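Calmodulin, putative (Toxoplasma gondii, PDB 6TJ6) binds calcium ions through an EF-hand and is probably an essential-light-chain-like member of the calmodulin family. Local coordinates at residues E72-F77 against Q125-V130. Sequence-based numbering, arbitrary orientation.
Sequences ELIKSF and QYANFV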
loop_
_atom_site.group_PDB
_atom_site.type_symbol
_atom_site.label_atom_id
_atom_site.label_comp_id
_atom_site.label_asym_id
_atom_site.label_seq_id
_atom_site.Cartn_x
_atom_site.Cartn_y
_atom_site.Cartn_z
ATOM N N GLU A 72 27.138 -0.583 1.132
ATOM C CA GLU A 72 27.352 -0.379 -0.300
ATOM C C GLU A 72 26.983 1.040 -0.725
ATOM O O GLU A 72 27.660 1.636 -1.570
ATOM C CB GLU A 72 26.554 -1.411 -1.104
ATOM C CG GLU A 72 26.969 -2.857 -0.859
ATOM C CD GLU A 72 28.286 -3.226 -1.524
ATOM O OE1 GLU A 72 28.847 -2.383 -2.257
ATOM O OE2 GLU A 72 28.759 -4.363 -1.318
ATOM N N LEU A 73 25.928 1.608 -0.135
ATOM C CA LEU A 73 25.526 2.970 -0.479
ATOM C C LEU A 73 26.531 3.991 0.043
ATOM O O LEU A 73 26.899 4.938 -0.666
ATOM C CB LEU A 73 24.130 3.260 0.074
ATOM C CG LEU A 73 22.928 3.012 -0.842
ATOM C CD1 LEU A 73 22.902 4.007 -1.986
ATOM C CD2 LEU A 73 22.944 1.598 -1.376
ATOM N N ILE A 74 26.975 3.824 1.291
ATOM C CA ILE A 74 28.006 4.710 1.825
ATOM C C ILE A 74 29.290 4.571 1.014
ATOM O O ILE A 74 30.003 5.554 0.773
ATOM C CB ILE A 74 28.227 4.424 3.323
ATOM C CG1 ILE A 74 26.977 4.804 4.122
ATOM C CG2 ILE A 74 29.435 5.180 3.851
ATOM C CD1 ILE A 74 27.091 4.530 5.609
ATOM N N LYS A 75 29.575 3.356 0.535
ATOM C CA LYS A 75 30.751 3.118 -0.293
ATOM C C LYS A 75 30.634 3.819 -1.639
ATOM O O LYS A 75 31.624 4.349 -2.158
ATOM C CB LYS A 75 30.936 1.610 -0.481
ATOM C CG LYS A 75 32.280 1.188 -1.041
ATOM C CD LYS A 75 32.540 -0.284 -0.744
ATOM C CE LYS A 75 32.315 -1.163 -1.964
ATOM N NZ LYS A 75 33.483 -1.121 -2.889
ATOM N N SER A 76 29.434 3.825 -2.224
ATOM C CA SER A 76 29.223 4.542 -3.477
ATOM C C SER A 76 29.352 6.047 -3.281
ATOM O O SER A 76 29.923 6.743 -4.128
ATOM C CB SER A 76 27.853 4.194 -4.061
ATOM O OG SER A 76 27.740 2.806 -4.318
ATOM N N PHE A 77 28.817 6.569 -2.174
ATOM C CA PHE A 77 28.940 7.999 -1.898
ATOM C C PHE A 77 30.393 8.401 -1.674
ATOM O O PHE A 77 30.820 9.480 -2.104
ATOM C CB PHE A 77 28.096 8.382 -0.685
ATOM C CG PHE A 77 26.690 8.785 -1.019
ATOM C CD1 PHE A 77 26.429 9.988 -1.655
ATOM C CD2 PHE A 77 25.625 7.969 -0.677
ATOM C CE1 PHE A 77 25.133 10.363 -1.957
ATOM C CE2 PHE A 77 24.328 8.337 -0.975
ATOM C CZ PHE A 77 24.081 9.536 -1.615
ATOM N N GLN A 125 26.220 14.737 4.624
ATOM C CA GLN A 125 26.932 13.758 5.437
ATOM C C GLN A 125 26.834 12.339 4.882
ATOM O O GLN A 125 27.534 11.452 5.379
ATOM C CB GLN A 125 26.402 13.798 6.873
ATOM C CG GLN A 125 26.450 15.175 7.532
ATOM C CD GLN A 125 27.856 15.607 7.915
ATOM O OE1 GLN A 125 28.720 15.789 7.058
ATOM N NE2 GLN A 125 28.088 15.776 9.211
ATOM N N TYR A 126 26.008 12.128 3.855
ATOM C CA TYR A 126 25.655 10.851 3.229
ATOM C C TYR A 126 25.607 9.633 4.154
ATOM O O TYR A 126 24.688 8.819 4.028
ATOM C CB TYR A 126 26.557 10.572 2.013
ATOM C CG TYR A 126 28.041 10.330 2.223
ATOM C CD1 TYR A 126 28.515 9.096 2.653
ATOM C CD2 TYR A 126 28.972 11.308 1.899
ATOM C CE1 TYR A 126 29.871 8.864 2.808
ATOM C CE2 TYR A 126 30.329 11.081 2.048
ATOM C CZ TYR A 126 30.773 9.859 2.506
ATOM O OH TYR A 126 32.122 9.627 2.659
ATOM N N ALA A 127 26.559 9.471 5.074
ATOM C CA ALA A 127 26.437 8.398 6.057
ATOM C C ALA A 127 25.180 8.585 6.900
ATOM O O ALA A 127 24.306 7.711 6.949
ATOM C CB ALA A 127 27.682 8.341 6.943
ATOM N N ASN A 128 25.073 9.741 7.563
ATOM C CA ASN A 128 23.848 10.089 8.278
ATOM C C ASN A 128 22.643 10.053 7.346
ATOM O O ASN A 128 21.553 9.620 7.741
ATOM C CB ASN A 128 24.000 11.473 8.912
ATOM C CG ASN A 128 22.946 11.756 9.963
ATOM O OD1 ASN A 128 22.416 10.842 10.593
ATOM N ND2 ASN A 128 22.642 13.034 10.163
ATOM N N PHE A 129 22.828 10.482 6.098
ATOM C CA PHE A 129 21.727 10.519 5.141
ATOM C C PHE A 129 21.278 9.112 4.759
ATOM O O PHE A 129 20.081 8.801 4.790
ATOM C CB PHE A 129 22.155 11.327 3.914
ATOM C CG PHE A 129 21.261 11.161 2.723
ATOM C CD1 PHE A 129 19.956 11.625 2.742
ATOM C CD2 PHE A 129 21.742 10.567 1.567
ATOM C CE1 PHE A 129 19.139 11.480 1.633
ATOM C CE2 PHE A 129 20.932 10.419 0.458
ATOM C CZ PHE A 129 19.628 10.876 0.490
ATOM N N VAL A 130 22.226 8.235 4.415
ATOM C CA VAL A 130 21.867 6.862 4.064
ATOM C C VAL A 130 21.219 6.158 5.252
ATOM O O VAL A 130 20.247 5.407 5.091
ATOM C CB VAL A 130 23.101 6.098 3.546
ATOM C CG1 VAL A 130 22.829 4.603 3.500
ATOM C CG2 VAL A 130 23.484 6.600 2.161
#
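The carbonyl oxygen E72 O is gripped twice by S76, from opposite faces of its plane: by S76 N in the regular helical bond and by S76 OG at 3.0 Å. A short serine hydroxyl folds back this way easily. It does so on helix 69-78, the first helix of an EF-hand pair, which packs here against helix 127-134, the last of that pair. No hydrogen bond links 72-77 to 125-130; apolar and ring contacts join them. The rings of F77 and Y126 lie nearly parallel, 8° apart, but are displaced so far that little of one lies over the other, with centroids 5.5 Å apart. Each residue instead sets its CB over the other's ring, toward the rim, F77 CB 3.7 Å from the centroid of the Y126 ring, in a reciprocal CH-pi pair. A tyrosine suits this place because its ring packs, buried, against F77 while its OH hydrogen-bonds D81, in a probable EF-hand loop. I74 and V130 pack beside the rings: I74 CG2 meets the edge of the Y126 ring, near its plane. V130 CG1, anti to the backbone N (chi1 166°), lies 3.9 Å from L73 CB. The other methyl, V130 CG2, sits 3.7 Å from F77 CE2.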